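Local coordinates for protein exopolygalacturonase (Yersinia enterocolitica, PDB 2UVF) that hydrolyses pectin-derived polygalacturonic acid from its chain end as a family 28 exopolygalacturonase, probably releasing digalacturonic acid in the periplasm, at residues A[333-338]-A[356-361]; A[338-343]-A[362-367]; A[105-110]-A[484-489]. One frame throughout, in Å; residues are numbered along the deposited sequence.

Interaction 1 of 3, residues A[333-338]-A[356-361]; sequences LMTLRG and GIMNLE. With SO4 (sulfate ion), chain D.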
loop_
_atom_site.group_PDB
_atom_site.type_symbol
_atom_site.label_atom_id
_atom_site.label_comp_id
_atom_site.label_asym_id
_atom_site.label_seq_id
_atom_site.Cartn_x
_atom_site.Cartn_y
_atom_site.Cartn_z
ATOM N N LEU A 333 8.611 -3.180 10.204
ATOM C CA LEU A 333 8.959 -1.795 10.477
ATOM C C LEU A 333 7.921 -1.089 11.362
ATOM O O LEU A 333 8.270 -0.359 12.286
ATOM C CB LEU A 333 9.195 -1.036 9.161
ATOM C CG LEU A 333 9.881 0.319 9.341
ATOM C CD1 LEU A 333 11.217 0.386 8.588
ATOM C CD2 LEU A 333 8.929 1.449 8.971
ATOM N N MET A 334 6.644 -1.314 11.080
ATOM C CA MET A 334 5.577 -0.609 11.771
ATOM C C MET A 334 4.373 -1.520 11.855
ATOM O O MET A 334 3.997 -2.128 10.872
ATOM C CB MET A 334 5.205 0.680 11.037
ATOM C CG MET A 334 4.330 1.600 11.850
ATOM S SD MET A 334 3.808 3.096 11.005
ATOM C CE MET A 334 5.357 3.989 10.838
ATOM N N THR A 335 3.786 -1.631 13.039
ATOM C CA THR A 335 2.587 -2.439 13.208
ATOM C C THR A 335 1.595 -1.701 14.074
ATOM O O THR A 335 1.795 -1.569 15.265
ATOM C CB THR A 335 2.896 -3.831 13.817
ATOM O OG1 THR A 335 3.832 -4.514 12.973
ATOM C CG2 THR A 335 1.618 -4.661 13.947
ATOM N N LEU A 336 0.519 -1.228 13.459
ATOM C CA LEU A 336 -0.490 -0.475 14.172
ATOM C C LEU A 336 -1.729 -1.308 14.155
ATOM O O LEU A 336 -2.237 -1.637 13.089
ATOM C CB LEU A 336 -0.753 0.881 13.507
ATOM C CG LEU A 336 0.471 1.686 13.077
ATOM C CD1 LEU A 336 -0.031 2.829 12.210
ATOM C CD2 LEU A 336 1.320 2.180 14.262
ATOM N N ARG A 337 -2.209 -1.642 15.350
ATOM C CA ARG A 337 -3.322 -2.573 15.509
ATOM C C ARG A 337 -4.434 -1.978 16.391
ATOM O O ARG A 337 -4.160 -1.360 17.431
ATOM C CB ARG A 337 -2.819 -3.895 16.085
ATOM C CG ARG A 337 -3.868 -4.993 16.061
ATOM C CD ARG A 337 -3.338 -6.308 16.581
ATOM N NE ARG A 337 -3.037 -6.269 18.010
ATOM C CZ ARG A 337 -2.823 -7.354 18.754
ATOM N NH1 ARG A 337 -2.899 -8.559 18.216
ATOM N NH2 ARG A 337 -2.561 -7.235 20.045
ATOM N N GLY A 338 -5.676 -2.165 15.959
ATOM C CA GLY A 338 -6.843 -1.649 16.672
ATOM C C GLY A 338 -7.060 -0.152 16.644
ATOM O O GLY A 338 -7.881 0.350 17.406
ATOM N N GLY A 356 7.079 -3.873 5.881
ATOM C CA GLY A 356 7.163 -2.408 5.987
ATOM C C GLY A 356 6.123 -1.912 6.967
ATOM O O GLY A 356 6.255 -2.115 8.183
ATOM N N ILE A 357 5.058 -1.308 6.437
ATOM C CA ILE A 357 3.963 -0.773 7.263
ATOM C C ILE A 357 2.758 -1.722 7.363
ATOM O O ILE A 357 2.189 -2.127 6.350
ATOM C CB ILE A 357 3.555 0.653 6.784
ATOM C CG1 ILE A 357 4.723 1.615 7.021
ATOM C CG2 ILE A 357 2.277 1.152 7.515
ATOM C CD1 ILE A 357 4.638 2.893 6.311
ATOM N N MET A 358 2.389 -2.076 8.595
ATOM C CA MET A 358 1.267 -2.980 8.856
ATOM C C MET A 358 0.141 -2.268 9.586
ATOM O O MET A 358 0.387 -1.564 10.570
ATOM C CB MET A 358 1.696 -4.179 9.712
ATOM C CG MET A 358 2.731 -5.102 9.084
ATOM S SD MET A 358 3.253 -6.349 10.282
ATOM C CE MET A 358 1.751 -7.346 10.396
ATOM N N ASN A 359 -1.080 -2.445 9.078
ATOM C CA ASN A 359 -2.297 -1.968 9.710
ATOM C C ASN A 359 -3.147 -3.178 9.958
ATOM O O ASN A 359 -3.515 -3.889 9.020
ATOM C CB ASN A 359 -3.064 -1.018 8.793
ATOM C CG ASN A 359 -2.316 0.237 8.523
ATOM O OD1 ASN A 359 -2.484 1.226 9.229
ATOM N ND2 ASN A 359 -1.438 0.200 7.517
ATOM N N LEU A 360 -3.416 -3.436 11.232
ATOM C CA LEU A 360 -4.184 -4.606 11.624
ATOM C C LEU A 360 -5.431 -4.141 12.374
ATOM O O LEU A 360 -5.333 -3.462 13.396
ATOM C CB LEU A 360 -3.325 -5.567 12.469
ATOM C CG LEU A 360 -2.095 -6.249 11.820
ATOM C CD1 LEU A 360 -1.440 -7.150 12.816
ATOM C CD2 LEU A 360 -2.400 -7.023 10.511
ATOM N N GLU A 361 -6.602 -4.484 11.840
ATOM C CA GLU A 361 -7.845 -4.135 12.487
ATOM C C GLU A 361 -8.008 -2.625 12.754
ATOM O O GLU A 361 -8.557 -2.243 13.748
ATOM C CB GLU A 361 -8.071 -4.992 13.761
ATOM C CG GLU A 361 -8.662 -6.364 13.509
ATOM C CD GLU A 361 -8.837 -7.234 14.744
ATOM O OE1 GLU A 361 -9.919 -7.289 15.354
ATOM O OE2 GLU A 361 -7.884 -7.914 15.127
HETATM S S SO4 D . -1.738 -10.728 21.330
HETATM O O1 SO4 D . -0.584 -9.939 21.767
HETATM O O2 SO4 D . -1.767 -10.903 19.868
HETATM O O3 SO4 D . -1.680 -12.058 21.954
HETATM O O4 SO4 D . -2.936 -10.018 21.793
#
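Five backbone hydrogen bonds of full strength join segments 333-338 and 356-361 into a parallel ladder, through strands 334-337 and 357-360 and the glycines flanking them, on two successive coils of the right-handed parallel beta-helix of family 28 glycoside hydrolases. Donors come from both segments in turn, and the straightest bond, Leu336 N to Met358 O, is 2.9 Å long with 172° at the hydrogen. Leu360 N answers at 2.8 Å to Leu336 O and lies in that carbonyl's plane, whereas Gly338 N meets Leu360 O nearly along the C=O axis. The segment axes run 13° from parallel, 4.7 Å apart at closest.

On the face shared by Thr335, Met358 and Leu360, the Arg337 guanidinium presents its edge to a sulfate ion, probably from the crystallisation liquor. Arg337 NH1 reaches sulfate O2 at 3.1 Å. A weaker bond runs from NH2 to O4, and Arg231 N also holds the ion.

Thr335 and Met358 lie side by side, and Tyr230 packs against both. The Thr335 hydroxyl bonds to Ser243; Thr335 OG1 also touches Met358 SD at 3.3 Å. The other face carries Met334, Ile357, Leu336 and Asn359. Beside Arg337, whose CG stands anti to the backbone N (chi1 -170°), Leu360 CB rests 3.7 Å from Arg337 CG.

Interaction 2 of 3, residues A[338-343]-A[362-367]; sequences GVENVY and NHNVVA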
loop_
_atom_site.group_PDB
_atom_site.type_symbol
_atom_site.label_atom_id
_atom_site.label_comp_id
_atom_site.label_asym_id
_atom_site.label_seq_id
_atom_site.Cartn_x
_atom_site.Cartn_y
_atom_site.Cartn_z
ATOM N N GLY A 338 -5.676 -2.165 15.959
ATOM C CA GLY A 338 -6.843 -1.649 16.672
ATOM C C GLY A 338 -7.060 -0.152 16.644
ATOM O O GLY A 338 -7.881 0.350 17.406
ATOM N N VAL A 339 -6.358 0.567 15.758
ATOM C CA VAL A 339 -6.405 2.030 15.746
ATOM C C VAL A 339 -7.609 2.593 14.988
ATOM O O VAL A 339 -7.937 2.163 13.873
ATOM C CB VAL A 339 -5.062 2.677 15.264
ATOM C CG1 VAL A 339 -5.080 4.182 15.467
ATOM C CG2 VAL A 339 -3.879 2.086 16.012
ATOM N N GLU A 340 -8.279 3.546 15.636
ATOM C CA GLU A 340 -9.373 4.284 15.036
ATOM C C GLU A 340 -8.843 5.664 14.664
ATOM O O GLU A 340 -8.513 6.446 15.564
ATOM C CB GLU A 340 -10.528 4.414 16.034
ATOM C CG GLU A 340 -11.752 5.110 15.480
ATOM C CD GLU A 340 -12.575 4.197 14.601
ATOM O OE1 GLU A 340 -12.404 2.958 14.723
ATOM O OE2 GLU A 340 -13.388 4.714 13.792
ATOM N N ASN A 341 -8.742 5.932 13.350
ATOM C CA ASN A 341 -8.119 7.155 12.760
ATOM C C ASN A 341 -6.586 7.185 12.723
ATOM O O ASN A 341 -5.954 7.618 13.675
ATOM C CB ASN A 341 -8.628 8.467 13.391
ATOM C CG ASN A 341 -10.144 8.544 13.491
ATOM O OD1 ASN A 341 -10.676 9.088 14.455
ATOM N ND2 ASN A 341 -10.833 8.019 12.512
ATOM N N VAL A 342 -5.988 6.758 11.613
ATOM C CA VAL A 342 -4.523 6.849 11.433
ATOM C C VAL A 342 -4.153 7.810 10.296
ATOM O O VAL A 342 -4.875 7.923 9.307
ATOM C CB VAL A 342 -3.891 5.484 11.148
ATOM C CG1 VAL A 342 -2.367 5.593 11.119
ATOM C CG2 VAL A 342 -4.314 4.480 12.186
ATOM N N TYR A 343 -3.043 8.526 10.450
ATOM C CA TYR A 343 -2.536 9.374 9.378
ATOM C C TYR A 343 -1.029 9.258 9.293
ATOM O O TYR A 343 -0.306 9.763 10.164
ATOM C CB TYR A 343 -2.962 10.845 9.545
ATOM C CG TYR A 343 -2.509 11.807 8.418
ATOM C CD1 TYR A 343 -3.117 11.790 7.161
ATOM C CD2 TYR A 343 -1.522 12.772 8.646
ATOM C CE1 TYR A 343 -2.721 12.683 6.136
ATOM C CE2 TYR A 343 -1.121 13.665 7.635
ATOM C CZ TYR A 343 -1.725 13.617 6.387
ATOM O OH TYR A 343 -1.331 14.499 5.379
ATOM N N ASN A 362 -7.594 -1.811 11.782
ATOM C CA ASN A 362 -7.763 -0.369 11.861
ATOM C C ASN A 362 -8.996 0.116 11.102
ATOM O O ASN A 362 -9.494 -0.558 10.185
ATOM C CB ASN A 362 -6.526 0.345 11.321
ATOM C CG ASN A 362 -5.306 0.074 12.131
ATOM O OD1 ASN A 362 -5.389 -0.503 13.215
ATOM N ND2 ASN A 362 -4.157 0.487 11.629
ATOM N N HIS A 363 -9.496 1.281 11.519
ATOM C CA HIS A 363 -10.469 2.010 10.748
ATOM C C HIS A 363 -9.872 3.357 10.425
ATOM O O HIS A 363 -9.092 3.892 11.223
ATOM C CB HIS A 363 -11.771 2.233 11.532
ATOM C CG HIS A 363 -12.586 0.999 11.735
ATOM N ND1 HIS A 363 -13.692 0.976 12.555
ATOM C CD2 HIS A 363 -12.437 -0.262 11.263
ATOM C CE1 HIS A 363 -14.210 -0.240 12.550
ATOM N NE2 HIS A 363 -13.464 -1.011 11.779
ATOM N N ASN A 364 -10.265 3.902 9.273
ATOM C CA ASN A 364 -9.934 5.274 8.863
ATOM C C ASN A 364 -8.439 5.553 8.825
ATOM O O ASN A 364 -7.937 6.378 9.580
ATOM C CB ASN A 364 -10.659 6.287 9.763
ATOM C CG ASN A 364 -12.112 5.927 9.980
ATOM O OD1 ASN A 364 -12.764 5.340 9.096
ATOM N ND2 ASN A 364 -12.626 6.237 11.178
ATOM N N VAL A 365 -7.729 4.808 7.983
ATOM C CA VAL A 365 -6.279 4.947 7.809
ATOM C C VAL A 365 -6.024 5.752 6.548
ATOM O O VAL A 365 -6.687 5.539 5.543
ATOM C CB VAL A 365 -5.565 3.584 7.647
ATOM C CG1 VAL A 365 -4.068 3.789 7.388
ATOM C CG2 VAL A 365 -5.826 2.655 8.873
ATOM N N VAL A 366 -5.062 6.669 6.618
ATOM C CA VAL A 366 -4.623 7.435 5.444
ATOM C C VAL A 366 -3.106 7.372 5.318
ATOM O O VAL A 366 -2.384 7.643 6.291
ATOM C CB VAL A 366 -5.137 8.925 5.484
ATOM C CG1 VAL A 366 -4.505 9.785 4.333
ATOM C CG2 VAL A 366 -6.644 8.954 5.384
ATOM N N ALA A 367 -2.621 6.993 4.131
ATOM C CA ALA A 367 -1.193 7.129 3.813
ATOM C C ALA A 367 -0.942 8.132 2.677
ATOM O O ALA A 367 -1.252 7.881 1.520
ATOM C CB ALA A 367 -0.545 5.760 3.526
#
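Equivalent positions of consecutive coils lie next to each other here, as in the ladders of a parallel beta-helix, at a corner where the chain turns from one face to the next; asparagine meets asparagine and valine meets valine at two of them. Asn341 and Asn364 occupy the bend in their respective coils, both with positive phi. Their side chains run alongside each other in the same direction, the two amides nearly coplanar with planes 19° apart. Glu340, its chain bent at chi2, crosses His363 obliquely and runs alongside Asn364, its carboxylate plane turned steeply against both flat groups, 82° from the His363 ring. Glu340 OE1 approaches His363 ND1 to 3.2 Å, while the far nitrogen of the ring, NE2, is bonded to Glu419. A negative carboxylate at each end would be expected to favour a protonated imidazole.

Asn362 lies alongside Val339, its CG anti to the carbonyl carbon. This puts Asn362 OD1 2.9 Å from Val339 N, which approaches 49° above the amide carbonyl plane. Asn362 ND2 makes weak hydrogen bonds to Asn359 OD1 and Leu336 O, so the buried amide joins two coils through both its ends.

Backbone bonds keep the register through the turn. Val339 O accepts His363 N at 3.0 Å, nearly along the C=O axis, and Val342 N reaches Asn364 O at 2.8 Å. Beyond the corner, Val342 and Val365 point the same way side by side, their CG2 methyls 4.1 Å apart. On the other face Tyr343 crosses Val366 obliquely, its hydroxyl bonded to Asn368, and Val366 CG1 meets the ring edge 3.7 Å from Tyr343 CD1.

Interaction 3 of 3, residues A[105-110]-A[484-489]; sequences NFQHKI and NNAMRD. With SO4 (sulfate ion), chain E.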
loop_
_atom_site.group_PDB
_atom_site.type_symbol
_atom_site.label_atom_id
_atom_site.label_comp_id
_atom_site.label_asym_id
_atom_site.label_seq_id
_atom_site.Cartn_x
_atom_site.Cartn_y
_atom_site.Cartn_z
ATOM N N ASN A 105 0.799 8.866 -28.056
ATOM C CA ASN A 105 -0.217 9.017 -27.014
ATOM C C ASN A 105 -0.859 7.687 -26.589
ATOM O O ASN A 105 -2.086 7.582 -26.458
ATOM C CB ASN A 105 -1.304 9.992 -27.493
ATOM C CG ASN A 105 -1.072 11.426 -27.046
ATOM O OD1 ASN A 105 -2.023 12.207 -26.992
ATOM N ND2 ASN A 105 0.175 11.784 -26.726
ATOM N N PHE A 106 -0.026 6.672 -26.366
ATOM C CA PHE A 106 -0.549 5.332 -26.108
ATOM C C PHE A 106 -1.094 5.180 -24.683
ATOM O O PHE A 106 -2.144 4.579 -24.480
ATOM C CB PHE A 106 0.502 4.265 -26.440
ATOM C CG PHE A 106 0.121 2.880 -25.998
ATOM C CD1 PHE A 106 -0.602 2.031 -26.846
ATOM C CD2 PHE A 106 0.486 2.412 -24.726
ATOM C CE1 PHE A 106 -0.938 0.733 -26.439
ATOM C CE2 PHE A 106 0.123 1.136 -24.299
ATOM C CZ PHE A 106 -0.585 0.292 -25.155
ATOM N N GLN A 107 -0.385 5.751 -23.716
ATOM C CA GLN A 107 -0.669 5.593 -22.287
ATOM C C GLN A 107 -1.867 6.405 -21.806
ATOM O O GLN A 107 -2.018 7.585 -22.157
ATOM C CB GLN A 107 0.572 5.955 -21.445
ATOM C CG GLN A 107 1.766 4.970 -21.553
ATOM C CD GLN A 107 1.505 3.630 -20.899
ATOM O OE1 GLN A 107 0.506 3.450 -20.199
ATOM N NE2 GLN A 107 2.385 2.675 -21.143
ATOM N N HIS A 108 -2.725 5.757 -21.014
ATOM C CA HIS A 108 -3.820 6.438 -20.327
ATOM C C HIS A 108 -3.263 7.567 -19.466
ATOM O O HIS A 108 -2.411 7.348 -18.606
ATOM C CB HIS A 108 -4.628 5.465 -19.435
ATOM C CG HIS A 108 -5.798 6.121 -18.763
ATOM N ND1 HIS A 108 -7.034 6.235 -19.365
ATOM C CD2 HIS A 108 -5.904 6.746 -17.566
ATOM C CE1 HIS A 108 -7.852 6.893 -18.563
ATOM N NE2 HIS A 108 -7.191 7.215 -17.466
ATOM N N LYS A 109 -3.745 8.780 -19.708
ATOM C CA LYS A 109 -3.352 9.941 -18.909
ATOM C C LYS A 109 -4.214 10.056 -17.655
ATOM O O LYS A 109 -5.410 10.312 -17.722
ATOM C CB LYS A 109 -3.414 11.240 -19.732
ATOM C CG LYS A 109 -2.586 11.229 -21.040
ATOM C CD LYS A 109 -3.227 12.204 -22.058
ATOM C CE LYS A 109 -2.653 12.065 -23.477
ATOM N NZ LYS A 109 -3.243 10.909 -24.224
ATOM N N ILE A 110 -3.584 9.881 -16.501
ATOM C CA ILE A 110 -4.274 9.960 -15.221
ATOM C C ILE A 110 -4.568 11.415 -14.842
ATOM O O ILE A 110 -3.951 12.336 -15.358
ATOM C CB ILE A 110 -3.492 9.201 -14.109
ATOM C CG1 ILE A 110 -2.161 9.887 -13.784
ATOM C CG2 ILE A 110 -3.261 7.737 -14.523
ATOM C CD1 ILE A 110 -1.545 9.472 -12.451
ATOM N N ASN A 484 -8.238 3.383 -14.932
ATOM C CA ASN A 484 -7.566 4.654 -15.127
ATOM C C ASN A 484 -6.135 4.604 -14.601
ATOM O O ASN A 484 -5.682 5.494 -13.898
ATOM C CB ASN A 484 -8.345 5.771 -14.456
ATOM C CG ASN A 484 -9.701 5.977 -15.071
ATOM O OD1 ASN A 484 -9.944 5.582 -16.211
ATOM N ND2 ASN A 484 -10.597 6.601 -14.318
ATOM N N ASN A 485 -5.444 3.530 -14.963
ATOM C CA ASN A 485 -4.059 3.303 -14.565
ATOM C C ASN A 485 -3.228 3.107 -15.800
ATOM O O ASN A 485 -3.668 2.457 -16.749
ATOM C CB ASN A 485 -3.941 2.033 -13.707
ATOM C CG ASN A 485 -4.675 2.140 -12.403
ATOM O OD1 ASN A 485 -5.392 1.222 -11.998
ATOM N ND2 ASN A 485 -4.513 3.246 -11.733
ATOM N N ALA A 486 -2.003 3.633 -15.765
ATOM C CA ALA A 486 -1.061 3.437 -16.851
ATOM C C ALA A 486 0.165 2.681 -16.391
ATOM O O ALA A 486 0.703 2.946 -15.325
ATOM C CB ALA A 486 -0.673 4.781 -17.492
ATOM N N MET A 487 0.631 1.750 -17.220
ATOM C CA MET A 487 1.703 0.860 -16.800
ATOM C C MET A 487 2.728 0.611 -17.894
ATOM O O MET A 487 2.381 0.535 -19.064
ATOM C CB MET A 487 1.130 -0.466 -16.309
ATOM C CG MET A 487 -0.119 -0.321 -15.428
ATOM S SD MET A 487 -0.444 -1.771 -14.393
ATOM C CE MET A 487 -1.354 -2.867 -15.429
ATOM N N ARG A 488 3.995 0.495 -17.505
ATOM C CA ARG A 488 5.071 0.362 -18.493
ATOM C C ARG A 488 6.149 -0.572 -17.966
ATOM O O ARG A 488 6.580 -0.443 -16.824
ATOM C CB ARG A 488 5.654 1.744 -18.858
ATOM C CG ARG A 488 6.963 1.719 -19.624
ATOM C CD ARG A 488 7.275 3.009 -20.356
ATOM N NE ARG A 488 7.962 2.676 -21.615
ATOM C CZ ARG A 488 9.275 2.792 -21.802
ATOM N NH1 ARG A 488 10.039 3.284 -20.830
ATOM N NH2 ARG A 488 9.826 2.430 -22.951
ATOM N N ASP A 489 6.581 -1.510 -18.800
ATOM C CA ASP A 489 7.695 -2.387 -18.455
ATOM C C ASP A 489 7.411 -3.256 -17.222
ATOM O O ASP A 489 8.300 -3.503 -16.408
ATOM C CB ASP A 489 8.985 -1.578 -18.267
ATOM C CG ASP A 489 9.506 -0.981 -19.560
ATOM O OD1 ASP A 489 9.062 -1.372 -20.642
ATOM O OD2 ASP A 489 10.390 -0.119 -19.505
HETATM S S SO4 E . 8.445 1.694 -26.305
HETATM O O1 SO4 E . 8.256 2.880 -25.459
HETATM O O2 SO4 E . 9.293 2.069 -27.441
HETATM O O3 SO4 E . 9.108 0.633 -25.540
HETATM O O4 SO4 E . 7.150 1.223 -26.809
#
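Gln107 makes the one hydrogen bond across this contact: its NE2 donates to Met487 O at 3.0 Å, with 147° at the hydrogen. The donor stands 51° above the carbonyl plane, so the amide comes down over the peptide instead of meeting a lone pair. Gln107 CG is anti to the carbonyl carbon and the chain bends at chi2, folding the amide onto strand 485-488, where Gln107 OE1 rests 3.2 Å from Ala486 CB. That methyl points at the loop, and Ala486 CB also meets His108 O at 3.3 Å. Farther along, the His108 ring and the Asn484 amide lie in planes only 3° apart, with His108 CE1 3.4 Å from Asn484 OD1. Ile110 closes this end, Ile110 CG2 lying 3.4 Å from Asn484 O.

The contact is an interdomain seam: a loop of the N-terminal fibronectin type III domain is laid on the outside of the catalytic beta-helix. The limited burial, 319 Å² for both sides together, fits a docked loop, not a shared sheet.

A second shell fixes the pieces. Thr528, on the adjoining strand 518-532, bonds to both Gln107 OE1 and His108 N, while Asn526 holds Asn484 OD1. From the loop's own domain, the Tyr99 hydroxyl bridges His108 O and Ile110 N, and Phe98 packs on Gln107 and Ala486. At the strand's far end Arg488 NH2 bonds a sulfate, probably from the crystallisation liquor, through O1 at 3.0 Å and O3 at 3.2 Å.

Interactions 1 and 2 are consecutive parts of the same pair of coils, their centres 10 Å apart. They share Gly338 and strand 334-339, and their segments alternate along the chain, as expected when two coils are followed from one face round a corner to the next. Leu336 CD1 of interaction 1 packs on Val342 CG1 of interaction 2. Interaction 3 lies on the opposite side of the chain's centre, its centre about 31 Å from that of interaction 1 and about 30 Å from that of interaction 2. Its loop precedes them in sequence and its strand follows. The pair joins two neighbouring coils of the catalytic beta-helix, with Met358 about 5 Å from bound galacturonic acid; interaction 3 joins the fibronectin-like domain to that helix.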